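Pullulanase (Bacillus acidopullulyticus, PDB 2WAN) hydrolyses alpha-1,6-glucosidic linkages in pullulan and, as a debranching enzyme, probably in branched starch polysaccharides. Local coordinates at residues G669-L674 / P725-N730; N680-N685 / I718-S723. One frame throughout, in Å; residues are numbered along the deposited sequence.

Contact 1: residues G669-L674 / P725-N730; sequences GQQKGL and PSETIN. With ACT (acetate ion), chain Q.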
loop_
_atom_site.group_PDB
_atom_site.type_symbol
_atom_site.label_atom_id
_atom_site.label_comp_id
_atom_site.label_asym_id
_atom_site.label_seq_id
_atom_site.Cartn_x
_atom_site.Cartn_y
_atom_site.Cartn_z
ATOM N N GLY A 669 2.156 -5.120 11.615
ATOM C CA GLY A 669 2.997 -6.223 12.119
ATOM C C GLY A 669 3.800 -6.832 10.977
ATOM O O GLY A 669 4.925 -7.288 11.168
ATOM N N GLN A 670 3.234 -6.805 9.772
ATOM C CA GLN A 670 3.896 -7.411 8.616
ATOM C C GLN A 670 5.065 -6.581 8.068
ATOM O O GLN A 670 5.883 -7.083 7.292
ATOM C CB GLN A 670 2.873 -7.697 7.514
ATOM C CG GLN A 670 1.784 -8.685 7.918
ATOM C CD GLN A 670 2.154 -10.093 7.505
ATOM O OE1 GLN A 670 3.118 -10.667 8.011
ATOM N NE2 GLN A 670 1.414 -10.640 6.549
ATOM N N GLN A 671 5.165 -5.318 8.485
ATOM C CA GLN A 671 6.259 -4.439 8.061
ATOM C C GLN A 671 7.539 -4.643 8.852
ATOM O O GLN A 671 8.578 -4.078 8.506
ATOM C CB GLN A 671 5.835 -2.960 8.173
ATOM C CG GLN A 671 5.996 -2.342 9.576
ATOM C CD GLN A 671 5.109 -2.978 10.647
ATOM O OE1 GLN A 671 3.974 -3.384 10.380
ATOM N NE2 GLN A 671 5.620 -3.034 11.879
ATOM N N LYS A 672 7.468 -5.424 9.933
ATOM C CA LYS A 672 8.608 -5.580 10.839
ATOM C C LYS A 672 9.917 -5.889 10.119
ATOM O O LYS A 672 9.999 -6.861 9.355
ATOM C CB LYS A 672 8.314 -6.656 11.889
ATOM C CG LYS A 672 7.351 -6.187 12.981
ATOM C CD LYS A 672 7.130 -7.294 14.005
ATOM C CE LYS A 672 6.252 -6.801 15.162
ATOM N NZ LYS A 672 6.009 -7.925 16.156
ATOM N N GLY A 673 10.922 -5.054 10.364
ATOM C CA GLY A 673 12.275 -5.269 9.843
ATOM C C GLY A 673 12.450 -4.974 8.361
ATOM O O GLY A 673 13.547 -5.155 7.830
ATOM N N LEU A 674 11.396 -4.501 7.689
ATOM C CA LEU A 674 11.475 -4.296 6.226
ATOM C C LEU A 674 12.017 -2.933 5.805
ATOM O O LEU A 674 12.318 -2.719 4.618
ATOM C CB LEU A 674 10.122 -4.529 5.559
ATOM C CG LEU A 674 9.539 -5.939 5.675
ATOM C CD1 LEU A 674 8.307 -6.055 4.765
ATOM C CD2 LEU A 674 10.591 -7.017 5.367
ATOM N N PRO A 725 10.619 2.144 16.157
ATOM C CA PRO A 725 9.642 3.244 16.074
ATOM C C PRO A 725 9.494 3.861 14.670
ATOM O O PRO A 725 8.459 4.463 14.364
ATOM C CB PRO A 725 10.189 4.279 17.080
ATOM C CG PRO A 725 11.679 3.983 17.159
ATOM C CD PRO A 725 11.768 2.488 17.023
ATOM N N SER A 726 10.508 3.707 13.821
ATOM C CA SER A 726 10.392 4.107 12.409
ATOM C C SER A 726 9.278 3.399 11.637
ATOM O O SER A 726 8.900 3.858 10.557
ATOM C CB SER A 726 11.728 3.886 11.685
ATOM O OG SER A 726 12.097 2.515 11.779
ATOM N N GLU A 727 8.747 2.293 12.181
ATOM C CA GLU A 727 7.693 1.527 11.502
ATOM C C GLU A 727 6.270 2.019 11.740
ATOM O O GLU A 727 5.336 1.500 11.116
ATOM C CB GLU A 727 7.786 0.031 11.881
ATOM C CG GLU A 727 9.131 -0.540 11.455
ATOM C CD GLU A 727 9.352 -1.959 11.948
ATOM O OE1 GLU A 727 8.452 -2.509 12.625
ATOM O OE2 GLU A 727 10.431 -2.510 11.657
ATOM N N THR A 728 6.102 3.010 12.625
ATOM C CA THR A 728 4.775 3.571 12.867
ATOM C C THR A 728 4.693 5.025 12.426
ATOM O O THR A 728 5.506 5.871 12.850
ATOM C CB THR A 728 4.296 3.422 14.358
ATOM O OG1 THR A 728 3.004 4.032 14.499
ATOM C CG2 THR A 728 5.292 4.098 15.359
ATOM N N ILE A 729 3.707 5.299 11.573
ATOM C CA ILE A 729 3.339 6.673 11.204
ATOM C C ILE A 729 2.163 7.092 12.093
ATOM O O ILE A 729 1.024 6.660 11.890
ATOM C CB ILE A 729 2.960 6.794 9.710
ATOM C CG1 ILE A 729 3.942 6.016 8.814
ATOM C CG2 ILE A 729 2.839 8.311 9.289
ATOM C CD1 ILE A 729 5.424 6.477 8.907
ATOM N N ASN A 730 2.456 7.941 13.080
ATOM C CA ASN A 730 1.460 8.349 14.063
ATOM C C ASN A 730 0.655 9.513 13.510
ATOM O O ASN A 730 1.222 10.455 12.952
ATOM C CB ASN A 730 2.159 8.788 15.357
ATOM C CG ASN A 730 2.901 7.651 16.026
ATOM O OD1 ASN A 730 2.462 6.497 15.981
ATOM N ND2 ASN A 730 4.024 7.966 16.660
HETATM C C ACT Q . 9.327 -7.927 17.605
HETATM O O ACT Q . 8.987 -6.766 17.296
HETATM O OXT ACT Q . 8.899 -8.836 16.864
HETATM C CH3 ACT Q . 10.179 -8.211 18.801
#
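At the start of the seventh strand of the catalytic (beta/alpha)8 barrel, strand 728-730, the carboxylate of E727 reaches into the loop 669-674 and is held there by Q671 and G673. That loop runs up to the neighbouring barrel strand, 677-679, through two linked beta turns, a type I turn from G669 to K672 and a type II turn from Q671 to L674. E727 spends one oxygen on each partner. Its OE1 takes a nearly straight bond from Q671 NE2 at 3.0 Å, arriving well above the carboxylate plane but lying close to the plane of the glutamine amide, the two planes being 70° apart. Its OE2 takes the backbone N of G673 at 2.9 Å, again from above the carboxylate plane. K672 CA lies 3.6 Å from E727 OE1, in van der Waals contact. The Q671 side chain is bent, with CG lodged between its backbone N and carbonyl carbon (chi1 84°), and this folds the amide back onto its own loop: G669 N donates to Q671 OE1 at 2.8 Å, in the amide plane and on a lone pair. With NE2 also donating to F721 O, a flip of the amide would probably break these bonds. S723 N adds a further donor to E727 OE1, and these N-H groups would probably favour the charged form of this buried acid. K672 NZ stays 6.9 Å from E727 OE1 and bonds to an acetate ion, probably from the crystallisation liquor, 3.1 Å from its OXT. Backbone bonds from E727 and I729 to V678 complete the join, in which neighbouring parallel strands of a TIM barrel are tied by a loop leading into one and an acid at the head of the next.

Contact 2: residues N680-N685 / I718-S723; sequences NDNIRN and IQDFTS. With ACT (acetate ion), chain Q.
N680 and N682, at the first turn of the helix 681-688 that follows a strand of the TIM barrel, meet F721 and D720 of the loop leading into strand 728-730. F721 drives the edge of its ring into one face of the N680 amide: CZ sits over N680 CG at 3.5 Å, with the two planes 89° apart. Two residues on, N682 ND2 gives D720 OD2 a bond of 2.9 Å on its syn lone pair, amide and carboxylate nearly coplanar. N680 is also the N-cap of the helix. Its side chain swings CG to the side away from its own N (chi1 -174°), which turns an amide face to the ring while OD1 accepts I683 N at 3.0 Å, from well above the carbonyl plane. Replacing N680 by an alanine would remove the amide, which would probably leave I683 N without its capping acceptor and a gap at the ring edge of F721. Further out, K668 packs on N682 and makes a salt bridge with D681, while T728 packs against F721 and bonds weakly to N680 ND2. A water joins the two halves of the contact, donating to D720 OD2 and held weakly by N680 ND2; another does the same between D720 OD1 and N682 ND2. At the far end of 718-723, S723 OG donates to the acetate O at 2.7 Å.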
loop_
_atom_site.group_PDB
_atom_site.type_symbol
_atom_site.label_atom_id
_atom_site.label_comp_id
_atom_site.label_asym_id
_atom_site.label_seq_id
_atom_site.Cartn_x
_atom_site.Cartn_y
_atom_site.Cartn_z
ATOM N N ASN A 680 -0.742 4.331 11.557
ATOM C CA ASN A 680 -1.159 3.747 12.818
ATOM C C ASN A 680 -2.601 4.113 13.146
ATOM O O ASN A 680 -2.870 5.101 13.812
ATOM C CB ASN A 680 -0.183 4.174 13.928
ATOM C CG ASN A 680 -0.471 3.486 15.257
ATOM O OD1 ASN A 680 -1.502 2.840 15.414
ATOM N ND2 ASN A 680 0.437 3.648 16.226
ATOM N N ASP A 681 -3.534 3.315 12.647
ATOM C CA ASP A 681 -4.933 3.569 12.966
ATOM C C ASP A 681 -5.281 3.271 14.432
ATOM O O ASP A 681 -6.322 3.743 14.919
ATOM C CB ASP A 681 -5.903 2.894 11.968
ATOM C CG ASP A 681 -5.710 1.382 11.844
ATOM O OD1 ASP A 681 -4.605 0.858 12.092
ATOM O OD2 ASP A 681 -6.695 0.722 11.457
ATOM N N ASN A 682 -4.424 2.530 15.143
ATOM C CA ASN A 682 -4.667 2.306 16.583
ATOM C C ASN A 682 -4.549 3.603 17.394
ATOM O O ASN A 682 -5.438 3.933 18.197
ATOM C CB ASN A 682 -3.738 1.241 17.174
ATOM C CG ASN A 682 -4.009 -0.158 16.634
ATOM O OD1 ASN A 682 -5.030 -0.408 15.978
ATOM N ND2 ASN A 682 -3.095 -1.084 16.928
ATOM N N ILE A 683 -3.455 4.338 17.199
ATOM C CA ILE A 683 -3.314 5.616 17.914
ATOM C C ILE A 683 -4.373 6.650 17.428
ATOM O O ILE A 683 -4.912 7.410 18.230
ATOM C CB ILE A 683 -1.852 6.148 17.896
ATOM C CG1 ILE A 683 -1.630 7.161 19.038
ATOM C CG2 ILE A 683 -1.469 6.706 16.501
ATOM C CD1 ILE A 683 -0.213 7.852 19.012
ATOM N N ARG A 684 -4.676 6.645 16.128
ATOM C CA ARG A 684 -5.699 7.515 15.541
ATOM C C ARG A 684 -7.054 7.287 16.215
ATOM O O ARG A 684 -7.694 8.229 16.698
ATOM C CB ARG A 684 -5.829 7.233 14.036
ATOM C CG ARG A 684 -6.713 8.236 13.289
ATOM C CD ARG A 684 -7.291 7.620 12.006
ATOM N NE ARG A 684 -8.261 6.543 12.294
ATOM C CZ ARG A 684 -8.483 5.475 11.524
ATOM N NH1 ARG A 684 -7.825 5.280 10.383
ATOM N NH2 ARG A 684 -9.361 4.571 11.912
ATOM N N ASN A 685 -7.476 6.029 16.271
ATOM C CA ASN A 685 -8.754 5.709 16.928
ATOM C C ASN A 685 -8.706 6.036 18.413
ATOM O O ASN A 685 -9.699 6.504 18.986
ATOM C CB ASN A 685 -9.137 4.243 16.728
ATOM C CG ASN A 685 -9.637 3.943 15.313
ATOM O OD1 ASN A 685 -10.216 4.789 14.628
ATOM N ND2 ASN A 685 -9.448 2.709 14.897
ATOM N N ILE A 718 6.051 -0.281 19.873
ATOM C CA ILE A 718 7.009 -1.406 19.960
ATOM C C ILE A 718 6.473 -2.616 20.740
ATOM O O ILE A 718 7.049 -3.707 20.677
ATOM C CB ILE A 718 8.357 -0.948 20.545
ATOM C CG1 ILE A 718 8.179 -0.386 21.959
ATOM C CG2 ILE A 718 9.060 0.080 19.585
ATOM C CD1 ILE A 718 9.515 -0.018 22.664
ATOM N N GLN A 719 5.367 -2.422 21.457
ATOM C CA GLN A 719 4.695 -3.537 22.142
ATOM C C GLN A 719 3.346 -3.836 21.507
ATOM O O GLN A 719 2.576 -4.629 22.039
ATOM C CB GLN A 719 4.511 -3.233 23.637
ATOM C CG GLN A 719 5.817 -3.142 24.389
ATOM C CD GLN A 719 5.616 -2.845 25.866
ATOM O OE1 GLN A 719 6.574 -2.593 26.582
ATOM N NE2 GLN A 719 4.369 -2.882 26.324
ATOM N N ASP A 720 3.067 -3.213 20.361
ATOM C CA ASP A 720 1.777 -3.348 19.707
ATOM C C ASP A 720 2.016 -4.047 18.356
ATOM O O ASP A 720 1.598 -5.198 18.184
ATOM C CB ASP A 720 1.118 -1.950 19.589
ATOM C CG ASP A 720 -0.268 -1.973 18.941
ATOM O OD1 ASP A 720 -0.806 -3.066 18.642
ATOM O OD2 ASP A 720 -0.837 -0.876 18.738
ATOM N N PHE A 721 2.709 -3.392 17.421
ATOM C CA PHE A 721 2.922 -3.990 16.094
ATOM C C PHE A 721 4.249 -3.645 15.407
ATOM O O PHE A 721 4.460 -4.056 14.266
ATOM C CB PHE A 721 1.747 -3.640 15.153
ATOM C CG PHE A 721 1.594 -2.171 14.906
ATOM C CD1 PHE A 721 2.325 -1.543 13.896
ATOM C CD2 PHE A 721 0.750 -1.405 15.699
ATOM C CE1 PHE A 721 2.210 -0.156 13.673
ATOM C CE2 PHE A 721 0.630 -0.044 15.485
ATOM C CZ PHE A 721 1.373 0.588 14.472
ATOM N N THR A 722 5.139 -2.913 16.076
ATOM C CA THR A 722 6.427 -2.543 15.455
ATOM C C THR A 722 7.622 -3.218 16.097
ATOM O O THR A 722 7.568 -3.613 17.257
ATOM C CB THR A 722 6.708 -1.009 15.462
ATOM O OG1 THR A 722 6.943 -0.577 16.809
ATOM C CG2 THR A 722 5.563 -0.228 14.842
ATOM N N SER A 723 8.699 -3.344 15.321
ATOM C CA SER A 723 10.004 -3.734 15.847
ATOM C C SER A 723 10.918 -2.549 16.104
ATOM O O SER A 723 11.944 -2.681 16.797
ATOM C CB SER A 723 10.690 -4.697 14.875
ATOM O OG SER A 723 10.001 -5.937 14.886
HETATM C C ACT Q . 9.327 -7.927 17.605
HETATM O O ACT Q . 8.987 -6.766 17.296
HETATM O OXT ACT Q . 8.899 -8.836 16.864
HETATM C CH3 ACT Q . 10.179 -8.211 18.801
HETATM O O HOH W 1 0.192 1.663 18.999
HETATM O O HOH W 2 -1.963 -4.273 16.445
#

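Overall arrangement
The two contacts lie side by side on the catalytic barrel, their centres about 9 Å apart, and contact 2 falls wholly within the span that contact 1 brackets along the chain: 669-674, then 680-685, 718-723 and 725-730. The four segments run from the loop before strand 677-679, through helix 681-688 and the loop after helix 707-714, into strand 728-730. I729 O lies 2.9 Å from N680 N, a probable hydrogen bond linking the two. Loop 718-723 is shared in practice, facing the helix 681-688 on one side and loop 669-674 on the other, and both contacts touch the same acetate. Together they join the sixth and seventh barrel strands and their connections.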